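Local coordinates for protein mariner Mos1 transposase (Drosophila mauritiana, PDB 4MDB) that mediates cut-and-paste transposition of the Mos1 element, its RNase H-like catalytic domain cutting and joining DNA with two divalent metal ions, at residues F28-D36 and H122-N130; R11-R22 and E149-L160. The protein carries 1 engineered substitution. All coordinates share one frame; numbering follows the deposited sequence.

Interaction 1: residues F28-D36 and H122-N130. With MG (magnesium ion), chain D; MG (magnesium ion), chain C; RLT (N-(4-fluorobenzyl)-5-hydroxy-1-methyl-2-(1-methyl-1-{[(5-methyl-1,3,4-oxadiazol-2-yl)carbonyl]amino}ethyl)-6-oxo-1,6-di hydropyrimidine-4-carboxamide), chain B.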
# COMPACT_ATOMS: atom_id res chain seq x y z
N PHE A 28 -1.68 -14.53 -8.27
CA PHE A 28 -2.33 -14.26 -6.99
C PHE A 28 -2.68 -12.80 -6.87
O PHE A 28 -3.10 -12.29 -5.80
CB PHE A 28 -1.41 -14.65 -5.86
CG PHE A 28 -0.03 -14.02 -5.94
CD1 PHE A 28 1.03 -14.65 -6.65
CD2 PHE A 28 0.23 -12.86 -5.29
CE1 PHE A 28 2.28 -14.13 -6.69
CE2 PHE A 28 1.51 -12.29 -5.38
CZ PHE A 28 2.53 -12.92 -6.06
N LEU A 29 -2.51 -12.08 -7.95
CA LEU A 29 -2.63 -10.64 -7.86
C LEU A 29 -4.01 -10.10 -7.47
O LEU A 29 -4.14 -9.02 -6.85
CB LEU A 29 -2.29 -10.00 -9.18
CG LEU A 29 -0.94 -10.32 -9.76
CD1 LEU A 29 -0.81 -9.52 -11.03
CD2 LEU A 29 0.24 -10.08 -8.82
N HIS A 30 -5.05 -10.88 -7.81
CA HIS A 30 -6.41 -10.52 -7.48
C HIS A 30 -6.73 -10.66 -6.00
O HIS A 30 -7.81 -10.18 -5.52
CB HIS A 30 -7.37 -11.40 -8.30
CG HIS A 30 -7.21 -12.86 -8.03
ND1 HIS A 30 -6.11 -13.57 -8.45
CD2 HIS A 30 -8.01 -13.76 -7.41
CE1 HIS A 30 -6.24 -14.84 -8.10
NE2 HIS A 30 -7.40 -14.97 -7.45
N ARG A 31 -5.83 -11.28 -5.22
CA ARG A 31 -6.02 -11.38 -3.80
C ARG A 31 -5.17 -10.38 -3.01
O ARG A 31 -5.18 -10.41 -1.79
CB ARG A 31 -5.75 -12.82 -3.29
CG ARG A 31 -6.62 -13.78 -4.04
CD ARG A 31 -6.65 -15.15 -3.45
NE ARG A 31 -5.45 -15.94 -3.67
CZ ARG A 31 -4.61 -16.30 -2.71
NH1 ARG A 31 -4.82 -15.96 -1.46
NH2 ARG A 31 -3.57 -17.06 -3.02
N ILE A 32 -4.44 -9.48 -3.67
CA ILE A 32 -3.57 -8.54 -2.96
C ILE A 32 -4.37 -7.33 -2.47
O ILE A 32 -5.16 -6.71 -3.20
CB ILE A 32 -2.44 -8.02 -3.89
CG1 ILE A 32 -1.49 -9.15 -4.22
CG2 ILE A 32 -1.72 -6.88 -3.24
CD1 ILE A 32 -0.45 -8.77 -5.23
N VAL A 33 -4.18 -7.05 -1.22
CA VAL A 33 -4.61 -5.84 -0.61
C VAL A 33 -3.29 -5.15 -0.20
O VAL A 33 -2.42 -5.76 0.42
CB VAL A 33 -5.45 -6.15 0.64
CG1 VAL A 33 -5.72 -4.93 1.52
CG2 VAL A 33 -6.76 -6.84 0.27
N THR A 34 -3.22 -3.87 -0.54
CA THR A 34 -1.96 -3.13 -0.29
C THR A 34 -2.24 -1.82 0.35
O THR A 34 -3.32 -1.25 0.19
CB THR A 34 -1.10 -3.11 -1.56
OG1 THR A 34 0.24 -2.69 -1.29
CG2 THR A 34 -1.62 -2.15 -2.60
N GLY A 35 -1.22 -1.22 0.96
CA GLY A 35 -1.42 0.07 1.60
C GLY A 35 -0.14 0.71 2.01
O GLY A 35 0.94 0.07 2.04
N ASP A 36 -0.26 1.96 2.36
CA ASP A 36 0.94 2.78 2.72
C ASP A 36 0.41 4.13 3.25
O ASP A 36 -0.76 4.53 3.07
CB ASP A 36 1.80 3.05 1.49
CG ASP A 36 3.18 3.60 1.80
OD1 ASP A 36 3.71 3.23 2.85
OD2 ASP A 36 3.62 4.36 0.88
N HIS A 122 -11.52 -16.79 -0.02
CA HIS A 122 -10.33 -16.19 -0.59
C HIS A 122 -9.47 -15.52 0.48
O HIS A 122 -9.91 -14.57 1.13
CB HIS A 122 -10.70 -15.17 -1.67
CG HIS A 122 -10.64 -15.72 -3.06
ND1 HIS A 122 -9.90 -15.12 -4.06
CD2 HIS A 122 -11.22 -16.80 -3.62
CE1 HIS A 122 -10.03 -15.82 -5.18
NE2 HIS A 122 -10.82 -16.84 -4.94
N ARG A 123 -8.26 -16.02 0.66
CA ARG A 123 -7.34 -15.47 1.65
C ARG A 123 -6.69 -14.20 1.16
O ARG A 123 -6.23 -14.12 0.02
CB ARG A 123 -6.27 -16.53 1.94
CG ARG A 123 -5.34 -16.16 3.04
CD ARG A 123 -4.26 -17.19 3.23
NE ARG A 123 -3.47 -16.89 4.44
CZ ARG A 123 -2.33 -17.50 4.78
NH1 ARG A 123 -1.77 -18.42 3.98
NH2 ARG A 123 -1.69 -17.19 5.90
N VAL A 124 -6.67 -13.23 2.04
CA VAL A 124 -6.05 -11.94 1.78
C VAL A 124 -4.55 -12.15 1.67
O VAL A 124 -3.93 -12.79 2.54
CB VAL A 124 -6.38 -10.90 2.83
CG1 VAL A 124 -5.49 -9.66 2.64
CG2 VAL A 124 -7.90 -10.64 2.84
N ILE A 125 -3.94 -11.53 0.66
CA ILE A 125 -2.54 -11.43 0.56
C ILE A 125 -2.21 -9.94 0.84
O ILE A 125 -2.57 -9.11 0.03
CB ILE A 125 -2.01 -11.88 -0.79
CG1 ILE A 125 -2.31 -13.36 -1.01
CG2 ILE A 125 -0.51 -11.57 -0.97
CD1 ILE A 125 -1.99 -13.87 -2.38
N PHE A 126 -1.40 -9.65 1.82
CA PHE A 126 -1.23 -8.27 2.28
C PHE A 126 0.15 -7.79 1.91
O PHE A 126 1.17 -8.43 2.25
CB PHE A 126 -1.42 -8.18 3.80
CG PHE A 126 -1.60 -6.81 4.35
CD1 PHE A 126 -2.61 -6.01 3.93
CD2 PHE A 126 -0.77 -6.34 5.37
CE1 PHE A 126 -2.85 -4.78 4.49
CE2 PHE A 126 -0.98 -5.08 5.92
CZ PHE A 126 -2.06 -4.33 5.45
N LEU A 127 0.19 -6.65 1.24
CA LEU A 127 1.46 -6.05 0.84
C LEU A 127 1.61 -4.70 1.45
O LEU A 127 0.86 -3.74 1.11
CB LEU A 127 1.57 -6.00 -0.69
CG LEU A 127 2.80 -5.30 -1.33
CD1 LEU A 127 4.02 -6.08 -0.91
CD2 LEU A 127 2.56 -5.37 -2.82
N HIS A 128 2.54 -4.64 2.39
CA HIS A 128 2.90 -3.36 3.00
C HIS A 128 4.38 -3.28 3.18
O HIS A 128 5.06 -4.27 3.13
CB HIS A 128 2.11 -3.10 4.35
CG HIS A 128 2.42 -4.01 5.48
ND1 HIS A 128 1.95 -3.77 6.75
CD2 HIS A 128 3.09 -5.19 5.55
CE1 HIS A 128 2.35 -4.72 7.56
NE2 HIS A 128 3.03 -5.60 6.86
N ASP A 129 4.86 -2.07 3.42
CA ASP A 129 6.31 -1.94 3.59
C ASP A 129 6.83 -2.20 5.00
O ASP A 129 6.10 -2.55 5.91
CB ASP A 129 6.74 -0.64 2.95
CG ASP A 129 6.36 0.63 3.69
OD1 ASP A 129 6.17 0.54 4.89
OD2 ASP A 129 6.17 1.75 3.07
N ASN A 130 8.16 -2.05 5.16
CA ASN A 130 8.84 -2.44 6.38
C ASN A 130 9.00 -1.38 7.43
O ASN A 130 9.91 -1.47 8.23
CB ASN A 130 10.25 -2.96 6.05
CG ASN A 130 10.22 -4.07 5.09
OD1 ASN A 130 9.84 -5.19 5.44
ND2 ASN A 130 10.49 -3.75 3.81
MG MG D . 5.61 3.69 3.56
MG MG C . 5.23 5.27 0.30
CAA RLT B . 14.27 0.90 4.74
CAB RLT B . 9.30 7.10 -0.82
CAC RLT B . 12.10 6.21 0.02
CAD RLT B . 11.25 8.21 1.70
OAE RLT B . 7.48 3.94 4.36
OAF RLT B . 12.02 3.76 1.78
OAG RLT B . 7.10 6.05 -0.31
OAH RLT B . 6.42 4.61 1.84
FAI RLT B . 12.70 -0.55 6.38
CAJ RLT B . 10.89 0.70 5.45
CAK RLT B . 12.18 1.63 7.24
CAL RLT B . 10.11 1.88 5.42
CAM RLT B . 11.40 2.79 7.22
CAN RLT B . 9.56 4.22 6.30
NAO RLT B . 14.34 3.44 5.50
NAP RLT B . 13.79 4.58 4.84
NAQ RLT B . 9.99 5.53 2.62
NAR RLT B . 9.58 4.70 4.92
NAS RLT B . 12.29 5.98 2.48
OAT RLT B . 13.33 2.72 3.62
CAU RLT B . 8.55 4.40 4.07
CAV RLT B . 12.43 4.62 2.57
CAW RLT B . 14.03 2.38 4.71
CAX RLT B . 11.94 0.58 6.37
CAY RLT B . 10.36 2.94 6.32
CAZ RLT B . 7.65 5.15 1.84
CBA RLT B . 13.18 4.08 3.73
CBB RLT B . 8.73 4.98 2.79
CBC RLT B . 10.28 6.21 1.48
CBD RLT B . 7.95 5.83 0.61
NBE RLT B . 9.24 6.38 0.49
CBF RLT B . 11.78 6.78 1.40
O HOH W 1 3.30 0.39 3.41
O HOH W 2 5.07 3.04 5.45
O HOH W 3 4.61 7.07 1.05
O HOH W 4 4.95 5.58 4.20
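D36 and D129 meet through a magnesium ion, which D36 OD1 and D129 OD2 each bind at 2.1 Å. D36 OD1 and D129 OD2 lie 2.9 Å apart, held there by the metal they share. Raltegravir adds OAE and OAH to the same ion, and two waters complete six ligands. D36 turns its other oxygen, OD2, to the second magnesium, which D164 also binds; the D36 carboxylate therefore bridges the two metals. Behind them a water donates to G35 O and to D36 OD1 and accepts from D129 N, linking the backbones and one carboxylate. Further back, strands 32-42 and 125-127 run parallel, with V33 N bonded to I125 O and L127 N to V33 O at 2.9 Å. L127 O takes two donors, G35 N and the hydroxyl of T34, whose OG1 sits anti to the backbone N (chi1 -166°) and approaches from above the carbonyl plane at 2.7 Å. At the far end a bend at chi3 (-74°) brings R31 NH1 to R123 O at 2.8 Å, while I125 CD1 rests on one guanidinium face. The RNase H-like fold thus sets D36, on strand 32-42, beside D129, in the loop after strand 125-127, and the inhibitor's oxygens complete the coordination their carboxylates begin.

Interaction 2: residues R11-R22 and E149-L160; sequences RRKNTCEILLSR and EVLPHAAYSPDL. With RLT (N-(4-fluorobenzyl)-5-hydroxy-1-methyl-2-(1-methyl-1-{[(5-methyl-1,3,4-oxadiazol-2-yl)carbonyl]amino}ethyl)-6-oxo-1,6-di hydropyrimidine-4-carboxamide), chain B.
R12 and D159 form the tight end of this contact between helix 6-25 and the segment 149-160. NH1 and NH2 of R12 each take one carboxylate oxygen, R12 NH1 to D159 OD1 at 2.7 Å and R12 NH2 to D159 OD2 at 2.8 Å, both on syn lone pairs. The two planes are nearly coplanar, 8° apart. A bend at chi3 (56°) turns the guanidinium to this end-on grip, and NH1 also makes a weak bond to S157 OG. Backbone carbonyls of G221 and K222 bind R12 NE and NH2, so the guanidinium joins the loop to the C-terminal region.

Beside it C16 SG touches L160 CD1 at 3.5 Å. Along the helix, T15 CG2 meets P152 CB, and L19 CD2 reaches across L151 CG at 3.8 Å.

The looser margin is at R11, whose exposed guanidinium lays a face over A154 CA without a hydrogen bond across the contact. The extended R22 forms a second, less buried two-bond pair with E149, tilted only where R22 NH1 meets OE1, 23° out of the carboxylate plane.

Y156 and A155 carry the loop on to raltegravir, with the oxadiazole lying over one face of the tyrosine ring. R12-D159 therefore ties the drug-binding loop to the helix and R22-E149 ties on the edge strand, while the coplanar grip and the two carbonyls fix the rotation of the R12 guanidinium.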
# COMPACT_ATOMS: atom_id res chain seq x y z
N ARG A 11 18.58 -8.14 -1.72
CA ARG A 11 17.23 -8.40 -1.12
C ARG A 11 16.13 -8.10 -2.15
O ARG A 11 15.19 -8.93 -2.38
CB ARG A 11 17.00 -7.58 0.14
CG ARG A 11 15.65 -7.91 0.85
CD ARG A 11 15.81 -7.91 2.36
NE ARG A 11 14.53 -7.88 3.12
CZ ARG A 11 14.05 -6.85 3.82
NH1 ARG A 11 14.67 -5.67 3.87
NH2 ARG A 11 12.89 -7.01 4.46
N ARG A 12 16.29 -6.99 -2.86
CA ARG A 12 15.33 -6.60 -3.94
C ARG A 12 15.30 -7.67 -5.00
O ARG A 12 14.26 -8.19 -5.37
CB ARG A 12 15.64 -5.25 -4.61
CG ARG A 12 15.26 -4.04 -3.77
CD ARG A 12 15.95 -2.77 -4.15
NE ARG A 12 15.71 -2.46 -5.54
CZ ARG A 12 14.66 -1.81 -6.02
NH1 ARG A 12 13.66 -1.45 -5.20
NH2 ARG A 12 14.54 -1.62 -7.32
N LYS A 13 16.49 -8.09 -5.49
CA LYS A 13 16.48 -9.07 -6.59
C LYS A 13 15.90 -10.37 -6.15
O LYS A 13 15.08 -10.98 -6.85
CB LYS A 13 17.92 -9.29 -7.20
CG LYS A 13 17.94 -10.06 -8.45
CD LYS A 13 19.37 -10.45 -8.80
CE LYS A 13 19.31 -11.10 -10.14
NZ LYS A 13 20.60 -11.79 -10.52
N ASN A 14 16.30 -10.80 -4.97
CA ASN A 14 15.88 -12.11 -4.45
C ASN A 14 14.33 -12.13 -4.21
O ASN A 14 13.65 -13.10 -4.58
CB ASN A 14 16.57 -12.43 -3.14
CG ASN A 14 18.03 -12.82 -3.34
OD1 ASN A 14 18.47 -13.07 -4.48
ND2 ASN A 14 18.79 -12.90 -2.23
N THR A 15 13.86 -11.04 -3.64
CA THR A 15 12.37 -10.88 -3.36
C THR A 15 11.60 -10.91 -4.67
O THR A 15 10.62 -11.68 -4.80
CB THR A 15 12.10 -9.64 -2.57
OG1 THR A 15 12.80 -9.79 -1.30
CG2 THR A 15 10.57 -9.44 -2.31
N CYS A 16 12.05 -10.13 -5.65
CA CYS A 16 11.38 -10.15 -6.96
C CYS A 16 11.41 -11.53 -7.65
O CYS A 16 10.47 -11.93 -8.32
CB CYS A 16 11.92 -9.10 -7.89
SG CYS A 16 11.55 -7.43 -7.26
N GLU A 17 12.55 -12.25 -7.55
CA GLU A 17 12.60 -13.62 -8.13
C GLU A 17 11.54 -14.56 -7.55
O GLU A 17 10.88 -15.30 -8.31
CB GLU A 17 14.00 -14.26 -7.90
CG GLU A 17 15.07 -13.64 -8.78
CD GLU A 17 16.45 -14.28 -8.55
OE1 GLU A 17 17.29 -14.17 -9.47
OE2 GLU A 17 16.67 -14.95 -7.50
N ILE A 18 11.39 -14.49 -6.24
CA ILE A 18 10.46 -15.32 -5.47
C ILE A 18 9.04 -14.96 -5.93
O ILE A 18 8.23 -15.87 -6.23
CB ILE A 18 10.61 -15.15 -3.97
CG1 ILE A 18 11.95 -15.74 -3.48
CG2 ILE A 18 9.47 -15.79 -3.18
CD1 ILE A 18 12.31 -15.22 -2.11
N LEU A 19 8.72 -13.66 -5.96
CA LEU A 19 7.33 -13.24 -6.30
C LEU A 19 7.00 -13.61 -7.76
O LEU A 19 5.89 -14.13 -8.08
CB LEU A 19 7.15 -11.76 -6.04
CG LEU A 19 7.26 -11.35 -4.58
CD1 LEU A 19 7.35 -9.82 -4.43
CD2 LEU A 19 6.13 -11.94 -3.77
N LEU A 20 7.97 -13.40 -8.66
CA LEU A 20 7.78 -13.64 -10.09
C LEU A 20 7.62 -15.09 -10.38
O LEU A 20 6.71 -15.47 -11.13
CB LEU A 20 8.97 -13.09 -10.91
CG LEU A 20 8.73 -12.96 -12.41
CD1 LEU A 20 7.59 -11.99 -12.76
CD2 LEU A 20 10.05 -12.40 -12.98
N SER A 21 8.42 -15.93 -9.73
CA SER A 21 8.27 -17.38 -9.93
C SER A 21 6.95 -17.93 -9.35
O SER A 21 6.30 -18.78 -9.95
CB SER A 21 9.46 -18.18 -9.43
OG SER A 21 9.52 -18.14 -8.06
N ARG A 22 6.54 -17.41 -8.22
CA ARG A 22 5.19 -17.73 -7.70
C ARG A 22 4.13 -17.31 -8.68
O ARG A 22 3.21 -18.06 -8.98
CB ARG A 22 4.92 -17.06 -6.35
CG ARG A 22 3.47 -17.35 -5.86
CD ARG A 22 3.33 -16.80 -4.49
NE ARG A 22 1.96 -16.94 -3.97
CZ ARG A 22 1.61 -16.55 -2.74
NH1 ARG A 22 2.49 -15.94 -1.97
NH2 ARG A 22 0.39 -16.73 -2.32
N GLU A 149 -1.85 -13.52 4.44
CA GLU A 149 -0.51 -13.85 4.00
C GLU A 149 0.27 -12.55 3.77
O GLU A 149 -0.12 -11.76 2.92
CB GLU A 149 -0.61 -14.65 2.72
CG GLU A 149 0.76 -15.17 2.42
CD GLU A 149 0.92 -15.81 1.08
OE1 GLU A 149 2.15 -15.99 0.74
OE2 GLU A 149 -0.10 -16.06 0.38
N VAL A 150 1.39 -12.38 4.47
CA VAL A 150 2.19 -11.19 4.35
C VAL A 150 3.28 -11.41 3.29
O VAL A 150 4.12 -12.31 3.38
CB VAL A 150 2.76 -10.78 5.70
CG1 VAL A 150 3.63 -9.54 5.56
CG2 VAL A 150 1.61 -10.52 6.65
N LEU A 151 3.20 -10.62 2.24
CA LEU A 151 4.13 -10.72 1.14
C LEU A 151 5.46 -10.10 1.53
O LEU A 151 5.51 -9.14 2.24
CB LEU A 151 3.46 -10.02 -0.07
CG LEU A 151 3.43 -10.68 -1.41
CD1 LEU A 151 2.97 -12.13 -1.52
CD2 LEU A 151 2.80 -9.79 -2.45
N PRO A 152 6.58 -10.71 1.06
CA PRO A 152 7.89 -10.14 1.26
C PRO A 152 7.99 -8.81 0.53
O PRO A 152 7.37 -8.65 -0.51
CB PRO A 152 8.82 -11.13 0.58
CG PRO A 152 8.02 -12.02 -0.17
CD PRO A 152 6.59 -11.97 0.34
N HIS A 153 8.69 -7.89 1.13
CA HIS A 153 8.93 -6.60 0.55
C HIS A 153 10.26 -6.15 1.04
O HIS A 153 10.49 -6.08 2.22
CB HIS A 153 7.86 -5.61 0.95
CG HIS A 153 7.92 -4.32 0.21
ND1 HIS A 153 7.53 -4.20 -1.09
CD2 HIS A 153 8.30 -3.08 0.60
CE1 HIS A 153 7.71 -2.96 -1.49
NE2 HIS A 153 8.15 -2.25 -0.47
N ALA A 154 11.12 -5.82 0.09
CA ALA A 154 12.43 -5.24 0.37
C ALA A 154 12.43 -3.79 0.79
O ALA A 154 11.72 -2.93 0.26
CB ALA A 154 13.29 -5.41 -0.87
N ALA A 155 13.33 -3.46 1.70
CA ALA A 155 13.65 -2.07 2.01
C ALA A 155 13.98 -1.14 0.82
O ALA A 155 14.50 -1.62 -0.20
CB ALA A 155 14.77 -2.11 3.03
N TYR A 156 13.64 0.13 0.94
CA TYR A 156 13.87 1.16 -0.06
C TYR A 156 13.30 0.76 -1.41
O TYR A 156 13.90 1.05 -2.45
CB TYR A 156 15.38 1.46 -0.20
CG TYR A 156 15.92 2.17 1.00
CD1 TYR A 156 15.84 3.55 1.09
CD2 TYR A 156 16.48 1.46 2.04
CE1 TYR A 156 16.34 4.21 2.21
CE2 TYR A 156 16.98 2.10 3.16
CZ TYR A 156 16.90 3.47 3.25
OH TYR A 156 17.39 4.10 4.36
N SER A 157 12.10 0.14 -1.42
CA SER A 157 11.53 -0.30 -2.70
C SER A 157 10.13 0.31 -3.02
O SER A 157 9.20 -0.40 -3.26
CB SER A 157 11.50 -1.79 -2.71
OG SER A 157 12.82 -2.39 -2.58
N PRO A 158 9.99 1.63 -2.97
CA PRO A 158 8.67 2.16 -3.40
C PRO A 158 8.34 1.96 -4.86
O PRO A 158 7.19 1.95 -5.23
CB PRO A 158 8.80 3.64 -3.05
CG PRO A 158 10.26 3.93 -3.21
CD PRO A 158 10.94 2.73 -2.64
N ASP A 159 9.35 1.67 -5.69
CA ASP A 159 9.17 1.29 -7.03
C ASP A 159 8.52 -0.05 -7.19
O ASP A 159 8.19 -0.45 -8.33
CB ASP A 159 10.52 1.31 -7.79
CG ASP A 159 11.59 0.44 -7.21
OD1 ASP A 159 11.61 0.12 -6.01
OD2 ASP A 159 12.50 0.14 -8.03
N LEU A 160 8.43 -0.79 -6.09
CA LEU A 160 7.85 -2.15 -6.08
C LEU A 160 6.53 -2.15 -5.22
O LEU A 160 5.87 -3.18 -5.07
CB LEU A 160 8.78 -3.20 -5.57
CG LEU A 160 10.09 -3.31 -6.35
CD1 LEU A 160 10.92 -4.37 -5.65
CD2 LEU A 160 9.76 -3.63 -7.80
CAA RLT B . 14.27 0.90 4.74
CAB RLT B . 9.30 7.10 -0.82
CAC RLT B . 12.10 6.21 0.02
CAD RLT B . 11.25 8.21 1.70
OAE RLT B . 7.48 3.94 4.36
OAF RLT B . 12.02 3.76 1.78
OAG RLT B . 7.10 6.05 -0.31
OAH RLT B . 6.42 4.61 1.84
FAI RLT B . 12.70 -0.55 6.38
CAJ RLT B . 10.89 0.70 5.45
CAK RLT B . 12.18 1.63 7.24
CAL RLT B . 10.11 1.88 5.42
CAM RLT B . 11.40 2.79 7.22
CAN RLT B . 9.56 4.22 6.30
NAO RLT B . 14.34 3.44 5.50
NAP RLT B . 13.79 4.58 4.84
NAQ RLT B . 9.99 5.53 2.62
NAR RLT B . 9.58 4.70 4.92
NAS RLT B . 12.29 5.98 2.48
OAT RLT B . 13.33 2.72 3.62
CAU RLT B . 8.55 4.40 4.07
CAV RLT B . 12.43 4.62 2.57
CAW RLT B . 14.03 2.38 4.71
CAX RLT B . 11.94 0.58 6.37
CAY RLT B . 10.36 2.94 6.32
CAZ RLT B . 7.65 5.15 1.84
CBA RLT B . 13.18 4.08 3.73
CBB RLT B . 8.73 4.98 2.79
CBC RLT B . 10.28 6.21 1.48
CBD RLT B . 7.95 5.83 0.61
NBE RLT B . 9.24 6.38 0.49
CBF RLT B . 11.78 6.78 1.40

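How the interactions relate
Interactions 1 and 2 lie about 12 Å apart between centres and reach the same sheet, interaction 2 through strand 149-150; strand 125-127 lies between it and 32-42. F126 N is 2.7 Å from E149 O, a probable hydrogen bond. Nearer the active site, N130 ND2 lies 2.8 Å from H153 O, probably also bonded, linking the segment that follows D129 to the loop of interaction 2. R22 and F28 make a cation-pi contact where helix 6-25 leads toward the first strand. Both interactions reach raltegravir: interaction 1 through the metals and N130, interaction 2 through A155 and Y156. The H153 side chain stands about 4 Å from that of D129 and about 8 Å from a magnesium.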